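Local coordinates for protein aspartokinase 1, chloroplastic (Arabidopsis thaliana, PDB 2CDQ) that catalyses the ATP-dependent phosphorylation of L-aspartate to 4-phospho-L-aspartate, the first step of the aspartate-family pathway, and binds lysine and S-adenosylmethionine as allosteric effectors, at residues A[258-266]-A[332-340]; A[362-373]-A[381-389]. One frame throughout, in Å; residues are numbered along the deposited sequence.

Interaction 1 of 2, residues A[258-266]-A[332-340]; sequences VLTCDPTIY and LTSIVLKRN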
# COMPACT_ATOMS: atom_id res chain seq x y z
N VAL A 258 -6.27 25.58 13.17
CA VAL A 258 -6.39 24.13 13.08
C VAL A 258 -6.58 23.60 14.50
O VAL A 258 -5.85 24.01 15.42
CB VAL A 258 -5.16 23.50 12.41
CG1 VAL A 258 -5.22 21.98 12.45
CG2 VAL A 258 -5.03 23.98 10.97
N LEU A 259 -7.54 22.71 14.67
CA LEU A 259 -7.89 22.21 16.00
C LEU A 259 -7.45 20.77 16.20
O LEU A 259 -7.04 20.11 15.26
CB LEU A 259 -9.39 22.35 16.23
CG LEU A 259 -9.95 23.76 16.04
CD1 LEU A 259 -11.43 23.72 15.77
CD2 LEU A 259 -9.64 24.64 17.23
N THR A 260 -7.51 20.30 17.44
CA THR A 260 -7.05 18.96 17.79
C THR A 260 -7.96 17.88 17.22
O THR A 260 -7.59 16.70 17.21
CB THR A 260 -6.89 18.77 19.31
OG1 THR A 260 -8.10 19.15 19.97
CG2 THR A 260 -5.76 19.63 19.84
N CYS A 261 -9.15 18.28 16.77
CA CYS A 261 -10.07 17.43 16.00
C CYS A 261 -11.18 18.31 15.45
O CYS A 261 -11.16 19.53 15.64
CB CYS A 261 -10.65 16.30 16.85
SG CYS A 261 -11.81 16.83 18.14
N ASP A 262 -12.16 17.71 14.77
CA ASP A 262 -13.29 18.46 14.24
C ASP A 262 -14.34 18.71 15.33
O ASP A 262 -14.91 17.77 15.88
CB ASP A 262 -13.88 17.73 13.03
CG ASP A 262 -15.10 18.42 12.44
OD1 ASP A 262 -15.86 17.75 11.71
OD2 ASP A 262 -15.31 19.62 12.71
N PRO A 263 -14.59 19.99 15.68
CA PRO A 263 -15.55 20.38 16.72
C PRO A 263 -16.98 19.92 16.45
O PRO A 263 -17.76 19.78 17.39
CB PRO A 263 -15.47 21.91 16.72
CG PRO A 263 -14.88 22.27 15.41
CD PRO A 263 -13.93 21.18 15.09
N THR A 264 -17.30 19.70 15.18
CA THR A 264 -18.57 19.12 14.76
C THR A 264 -18.75 17.72 15.34
O THR A 264 -19.87 17.26 15.54
CB THR A 264 -18.63 19.02 13.23
OG1 THR A 264 -18.30 20.29 12.65
CG2 THR A 264 -20.02 18.61 12.76
N ILE A 265 -17.64 17.06 15.62
CA ILE A 265 -17.61 15.67 16.06
C ILE A 265 -17.50 15.59 17.59
O ILE A 265 -18.16 14.76 18.23
CB ILE A 265 -16.45 14.91 15.38
CG1 ILE A 265 -16.70 14.84 13.87
CG2 ILE A 265 -16.24 13.52 15.97
CD1 ILE A 265 -15.46 14.68 13.04
N TYR A 266 -16.66 16.46 18.15
CA TYR A 266 -16.44 16.52 19.59
C TYR A 266 -16.15 17.97 19.99
O TYR A 266 -15.19 18.58 19.49
CB TYR A 266 -15.31 15.57 19.98
CG TYR A 266 -14.98 15.48 21.46
CD1 TYR A 266 -13.66 15.49 21.89
CD2 TYR A 266 -15.97 15.37 22.43
CE1 TYR A 266 -13.33 15.40 23.24
CE2 TYR A 266 -15.66 15.29 23.79
CZ TYR A 266 -14.33 15.31 24.19
OH TYR A 266 -13.99 15.23 25.52
N LEU A 332 0.98 14.28 20.50
CA LEU A 332 -0.00 14.16 19.41
C LEU A 332 -0.40 15.55 18.96
O LEU A 332 -0.48 16.46 19.78
CB LEU A 332 -1.23 13.36 19.85
CG LEU A 332 -2.16 12.82 18.76
CD1 LEU A 332 -1.45 11.83 17.81
CD2 LEU A 332 -3.37 12.15 19.38
N THR A 333 -0.63 15.71 17.66
CA THR A 333 -0.96 17.03 17.12
C THR A 333 -2.46 17.20 16.91
O THR A 333 -3.05 18.18 17.38
CB THR A 333 -0.22 17.30 15.80
OG1 THR A 333 1.15 16.89 15.93
CG2 THR A 333 -0.26 18.77 15.47
N SER A 334 -3.07 16.26 16.20
CA SER A 334 -4.50 16.29 15.90
C SER A 334 -5.00 14.91 15.50
O SER A 334 -4.21 14.03 15.15
CB SER A 334 -4.78 17.30 14.79
OG SER A 334 -6.16 17.32 14.44
N ILE A 335 -6.32 14.73 15.58
CA ILE A 335 -7.01 13.50 15.19
C ILE A 335 -7.93 13.84 14.03
O ILE A 335 -8.70 14.79 14.11
CB ILE A 335 -7.85 12.95 16.36
CG1 ILE A 335 -6.93 12.56 17.53
CG2 ILE A 335 -8.70 11.77 15.91
CD1 ILE A 335 -7.61 12.53 18.89
N VAL A 336 -7.85 13.06 12.95
CA VAL A 336 -8.66 13.32 11.75
C VAL A 336 -9.64 12.19 11.48
O VAL A 336 -9.29 11.02 11.63
CB VAL A 336 -7.77 13.56 10.49
CG1 VAL A 336 -8.63 13.83 9.26
CG2 VAL A 336 -6.83 14.72 10.72
N LEU A 337 -10.86 12.54 11.09
CA LEU A 337 -11.86 11.55 10.69
C LEU A 337 -12.29 11.66 9.23
O LEU A 337 -12.54 12.75 8.72
CB LEU A 337 -13.08 11.63 11.61
CG LEU A 337 -14.15 10.56 11.38
CD1 LEU A 337 -13.65 9.19 11.82
CD2 LEU A 337 -15.43 10.92 12.12
N LYS A 338 -12.35 10.51 8.56
CA LYS A 338 -12.92 10.39 7.23
C LYS A 338 -14.14 9.50 7.37
O LYS A 338 -14.01 8.32 7.70
CB LYS A 338 -11.93 9.76 6.25
CG LYS A 338 -10.82 10.67 5.80
CD LYS A 338 -9.77 9.91 5.03
CE LYS A 338 -8.51 10.75 4.80
NZ LYS A 338 -7.42 9.97 4.15
N ARG A 339 -15.32 10.09 7.16
CA ARG A 339 -16.60 9.38 7.24
C ARG A 339 -16.81 8.50 6.01
O ARG A 339 -16.25 8.77 4.94
CB ARG A 339 -17.76 10.39 7.33
CG ARG A 339 -17.73 11.34 8.51
CD ARG A 339 -18.35 10.72 9.74
NE ARG A 339 -18.60 11.72 10.78
CZ ARG A 339 -19.18 11.46 11.95
NH1 ARG A 339 -19.58 10.23 12.25
NH2 ARG A 339 -19.36 12.44 12.82
N ASN A 340 -17.62 7.45 6.17
CA ASN A 340 -18.14 6.65 5.06
C ASN A 340 -17.19 6.35 3.92
O ASN A 340 -17.34 6.88 2.82
CB ASN A 340 -19.41 7.30 4.48
CG ASN A 340 -20.65 6.55 4.87
OD1 ASN A 340 -21.50 7.08 5.59
ND2 ASN A 340 -20.77 5.31 4.40
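I265 lays the end of its side chain over L337, CD1 lying 3.9 Å from L337 CD2, and the two side chains meet at a slant. I265 CG1 also passes R339, 3.7 Å from NH2. L337 CD2 in turn sits over one face of the R339 guanidinium, off toward its rim. The group is further held by a salt bridge from NH2 to E472.

At the other end the contact is polar. S334 OG stands anti to its own backbone nitrogen (chi1 178°), which turns it to the loop. It donates to L259 O at 3.0 Å, on a lone pair in the carbonyl plane. Next to it, I335 N donates to T260 O at 2.9 Å. C261 CA lies 3.5 Å from I335 O, a CA-H...O contact. The loop thus runs along the strand with a single backbone hydrogen bond to it.

Further along the loop, T264 N donates to D262 OD2 at 3.2 Å, making an Asx turn. T264 OG1 adds a second donor from the same face of the carboxylate.

The loop belongs to the amino acid kinase family region. Strand 332-339 is an outermost strand of an antiparallel sheet within this chain and pairs on its other side with strand 420-427, where T333 and S334 form a classic beta bulge opposite I426. Helix 468-483 covers C261 and I265, and helix 277-287 packs on V258, S334 and V336.

Interaction 2 of 2, residues A[362-373]-A[381-389]; sequences FSIFEELGISVD and SISLTLDPS. With SAM (S-adenosylmethionine), chain F; LYS (lysine), chain C.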
# COMPACT_ATOMS: atom_id res chain seq x y z
N PHE A 362 -3.59 -1.51 -9.81
CA PHE A 362 -3.82 -0.08 -9.89
C PHE A 362 -4.00 0.43 -11.32
O PHE A 362 -4.47 1.55 -11.54
CB PHE A 362 -2.73 0.66 -9.13
CG PHE A 362 -2.77 0.38 -7.65
CD1 PHE A 362 -1.81 -0.45 -7.06
CD2 PHE A 362 -3.77 0.92 -6.85
CE1 PHE A 362 -1.85 -0.71 -5.71
CE2 PHE A 362 -3.82 0.66 -5.50
CZ PHE A 362 -2.85 -0.16 -4.92
N SER A 363 -3.64 -0.40 -12.29
CA SER A 363 -3.96 -0.11 -13.68
C SER A 363 -5.47 -0.18 -13.88
O SER A 363 -6.05 0.69 -14.53
CB SER A 363 -3.25 -1.06 -14.62
OG SER A 363 -3.53 -0.70 -15.96
N ILE A 364 -6.09 -1.22 -13.32
CA ILE A 364 -7.55 -1.39 -13.37
C ILE A 364 -8.25 -0.14 -12.87
O ILE A 364 -9.11 0.42 -13.55
CB ILE A 364 -8.00 -2.62 -12.56
CG1 ILE A 364 -7.63 -3.91 -13.29
CG2 ILE A 364 -9.51 -2.57 -12.29
CD1 ILE A 364 -7.60 -5.15 -12.41
N PHE A 365 -7.85 0.31 -11.68
CA PHE A 365 -8.40 1.53 -11.09
C PHE A 365 -8.24 2.74 -12.02
O PHE A 365 -9.20 3.49 -12.22
CB PHE A 365 -7.79 1.79 -9.71
CG PHE A 365 -8.34 0.90 -8.62
CD1 PHE A 365 -7.66 -0.25 -8.23
CD2 PHE A 365 -9.55 1.20 -8.00
CE1 PHE A 365 -8.16 -1.08 -7.23
CE2 PHE A 365 -10.06 0.37 -6.99
CZ PHE A 365 -9.36 -0.77 -6.61
N GLU A 366 -7.05 2.91 -12.59
CA GLU A 366 -6.75 4.02 -13.52
C GLU A 366 -7.62 3.99 -14.78
O GLU A 366 -8.09 5.03 -15.25
CB GLU A 366 -5.27 4.01 -13.91
CG GLU A 366 -4.84 5.19 -14.79
CD GLU A 366 -3.44 5.02 -15.37
OE1 GLU A 366 -3.06 3.88 -15.73
OE2 GLU A 366 -2.72 6.04 -15.48
N GLU A 367 -7.82 2.79 -15.32
CA GLU A 367 -8.68 2.59 -16.48
C GLU A 367 -10.16 2.82 -16.14
O GLU A 367 -10.95 3.15 -17.03
CB GLU A 367 -8.48 1.19 -17.08
CG GLU A 367 -7.17 1.03 -17.87
CD GLU A 367 -7.07 2.03 -19.02
OE1 GLU A 367 -7.74 1.83 -20.06
OE2 GLU A 367 -6.30 3.01 -18.90
N LEU A 368 -10.51 2.67 -14.87
CA LEU A 368 -11.89 2.90 -14.43
C LEU A 368 -12.10 4.26 -13.77
O LEU A 368 -13.17 4.52 -13.18
CB LEU A 368 -12.36 1.75 -13.52
CG LEU A 368 -13.17 0.65 -14.23
CD1 LEU A 368 -12.28 -0.25 -15.10
CD2 LEU A 368 -13.92 -0.16 -13.19
N GLY A 369 -11.09 5.12 -13.87
CA GLY A 369 -11.15 6.51 -13.41
C GLY A 369 -11.34 6.74 -11.91
O GLY A 369 -11.87 7.78 -11.51
N ILE A 370 -10.90 5.77 -11.10
CA ILE A 370 -11.07 5.83 -9.65
C ILE A 370 -9.76 6.13 -8.91
O ILE A 370 -8.72 5.52 -9.18
CB ILE A 370 -11.68 4.52 -9.08
CG1 ILE A 370 -13.07 4.27 -9.68
CG2 ILE A 370 -11.78 4.58 -7.56
CD1 ILE A 370 -13.76 3.03 -9.14
N SER A 371 -9.82 7.08 -7.98
CA SER A 371 -8.69 7.39 -7.11
C SER A 371 -8.79 6.66 -5.77
O SER A 371 -9.79 6.77 -5.05
CB SER A 371 -8.55 8.90 -6.91
OG SER A 371 -7.54 9.18 -5.96
N VAL A 372 -7.73 5.91 -5.46
CA VAL A 372 -7.56 5.14 -4.23
C VAL A 372 -6.90 6.02 -3.17
O VAL A 372 -6.08 6.87 -3.50
CB VAL A 372 -6.65 3.91 -4.50
CG1 VAL A 372 -6.53 3.02 -3.26
CG2 VAL A 372 -7.16 3.10 -5.68
N ASP A 373 -7.24 5.81 -1.90
CA ASP A 373 -6.68 6.61 -0.80
C ASP A 373 -5.62 5.85 -0.01
O ASP A 373 -4.42 5.95 -0.30
CB ASP A 373 -7.81 7.11 0.11
CG ASP A 373 -7.33 8.03 1.22
OD1 ASP A 373 -8.08 8.20 2.20
OD2 ASP A 373 -6.22 8.60 1.13
N SER A 381 -2.05 -10.57 0.01
CA SER A 381 -3.18 -9.68 -0.20
C SER A 381 -2.76 -8.22 -0.22
O SER A 381 -1.76 -7.83 0.39
CB SER A 381 -4.27 -9.89 0.87
OG SER A 381 -3.90 -9.31 2.11
N ILE A 382 -3.53 -7.44 -0.95
CA ILE A 382 -3.44 -5.99 -0.87
C ILE A 382 -4.83 -5.40 -0.60
O ILE A 382 -5.82 -5.77 -1.24
CB ILE A 382 -2.61 -5.34 -2.06
CG1 ILE A 382 -3.16 -3.97 -2.46
CG2 ILE A 382 -2.51 -6.27 -3.27
CD1 ILE A 382 -3.98 -4.01 -3.73
N SER A 383 -4.90 -4.54 0.41
CA SER A 383 -6.15 -3.91 0.82
C SER A 383 -6.03 -2.42 0.61
O SER A 383 -4.94 -1.85 0.73
CB SER A 383 -6.43 -4.20 2.29
OG SER A 383 -6.25 -5.58 2.57
N LEU A 384 -7.14 -1.79 0.27
CA LEU A 384 -7.14 -0.39 -0.09
C LEU A 384 -8.47 0.25 0.20
O LEU A 384 -9.48 -0.43 0.37
CB LEU A 384 -6.76 -0.19 -1.56
CG LEU A 384 -7.58 -0.85 -2.68
CD1 LEU A 384 -8.77 0.00 -3.08
CD2 LEU A 384 -6.68 -1.09 -3.86
N THR A 385 -8.47 1.58 0.22
CA THR A 385 -9.64 2.34 0.57
C THR A 385 -9.79 3.41 -0.51
O THR A 385 -8.80 3.95 -0.99
CB THR A 385 -9.49 2.91 2.01
OG1 THR A 385 -10.69 2.69 2.75
CG2 THR A 385 -9.13 4.37 2.01
N LEU A 386 -11.02 3.68 -0.94
CA LEU A 386 -11.25 4.64 -2.03
C LEU A 386 -11.39 6.05 -1.50
O LEU A 386 -11.95 6.24 -0.42
CB LEU A 386 -12.49 4.26 -2.84
CG LEU A 386 -12.51 2.84 -3.39
CD1 LEU A 386 -13.88 2.51 -3.96
CD2 LEU A 386 -11.43 2.67 -4.43
N ASP A 387 -10.89 7.03 -2.25
CA ASP A 387 -11.02 8.44 -1.86
C ASP A 387 -12.39 8.70 -1.23
O ASP A 387 -13.40 8.22 -1.74
CB ASP A 387 -10.86 9.36 -3.08
CG ASP A 387 -9.41 9.73 -3.36
OD1 ASP A 387 -8.51 9.42 -2.55
OD2 ASP A 387 -9.17 10.37 -4.41
N PRO A 388 -12.42 9.45 -0.11
CA PRO A 388 -13.72 9.80 0.48
C PRO A 388 -14.54 10.58 -0.53
O PRO A 388 -13.97 11.36 -1.30
CB PRO A 388 -13.34 10.69 1.67
CG PRO A 388 -11.93 10.32 2.00
CD PRO A 388 -11.30 9.99 0.67
N SER A 389 -15.85 10.37 -0.55
CA SER A 389 -16.71 10.97 -1.58
C SER A 389 -16.73 12.50 -1.59
O SER A 389 -16.86 13.10 -2.66
CB SER A 389 -18.14 10.43 -1.47
OG SER A 389 -18.72 10.83 -0.25
N SAM F . -17.38 5.01 -16.00
CA SAM F . -17.10 6.37 -15.55
C SAM F . -15.95 7.02 -16.33
O SAM F . -16.00 8.21 -16.65
OXT SAM F . -14.96 6.37 -16.67
CB SAM F . -16.79 6.38 -14.05
CG SAM F . -16.88 7.75 -13.38
SD SAM F . -15.29 8.25 -12.68
CE SAM F . -15.20 7.19 -11.22
C5' SAM F . -15.51 9.94 -12.02
C4' SAM F . -16.79 10.27 -11.24
O4' SAM F . -16.92 9.49 -10.07
C3' SAM F . -16.81 11.72 -10.79
O3' SAM F . -18.08 12.26 -11.07
C2' SAM F . -16.59 11.69 -9.28
O2' SAM F . -17.42 12.62 -8.62
C1' SAM F . -16.98 10.28 -8.89
N9 SAM F . -16.12 9.69 -7.85
C8 SAM F . -16.51 9.35 -6.58
N7 SAM F . -15.47 8.82 -5.91
C5 SAM F . -14.40 8.80 -6.74
C6 SAM F . -13.09 8.36 -6.57
N6 SAM F . -12.69 7.84 -5.41
N1 SAM F . -12.20 8.47 -7.62
C2 SAM F . -12.61 9.01 -8.82
N3 SAM F . -13.91 9.45 -8.98
C4 SAM F . -14.80 9.34 -7.96
N LYS C . -2.99 8.25 -7.64
CA LYS C . -3.53 7.52 -6.47
C LYS C . -4.73 6.78 -7.01
O LYS C . -4.82 6.54 -8.22
CB LYS C . -3.95 8.52 -5.38
CG LYS C . -3.74 8.02 -3.94
CD LYS C . -2.27 7.93 -3.55
CE LYS C . -2.10 7.28 -2.17
NZ LYS C . -2.49 8.14 -1.00
OXT LYS C . -5.62 6.42 -6.25
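The F365 ring is approached obliquely by methyls of L384 and L386: F365 CZ is 3.7 Å from L384 CD1, and F365 CE2 is equally near L386 CD2. V372 CG2 lies on one face of this ring, 3.8 Å above the plane and offset toward the rim. The F362 ring meets L384 CD2 and I382 CD1, also obliquely. L384 CD2 lies between the two rings, while CD1 meets only F365 of the two. I370 CG2 closes the layer against L386 CD2.

Beyond these side chains the two backbones pair. D373 N donates to T385 O in the carbonyl plane, and D387 N donates to S371 O at 3.0 Å. S371 OG donates to D387 OD2 from above the carboxylate plane; W392 NE1 also binds OD2.

A Schellman motif with G369 at C-prime ends the helix and leads to the ligands. S371 N donates to SAM N1 at 2.8 Å, and SAM N6 donates back to S371 O at 3.1 Å, both nearly straight (177°). The adenine edge is thus read by one residue's backbone. Bound lysine gives its NZ to D373 O at 3.0 Å. It sits between the subunits, held also by Q354 of the second subunit. Helices 357-367 and 398-408 on one side of a four-stranded antiparallel sheet, in the order βαββαβ, make the regulatory ACT fold.

How the interactions relate
The two contacts follow one another along the chain, their centres 24 Å apart. They meet through K338, which lies on the strand of interaction 1. Its NZ makes a 2.7 Å salt bridge to D373 OD1 in interaction 2, and its CD packs 3.7 Å from P388 CG. K338 also forms a salt bridge with E379 of the second subunit. Interaction 1 joins a loop of the kinase region to a strand of one sheet; interaction 2 contributes to both effector sites. The L337 side chain is about 11 Å from that of D373, and the R339 side chain about 14 Å from bound SAM. K338 thus joins the strand beside the kinase-region loop to D373, whose backbone O binds lysine.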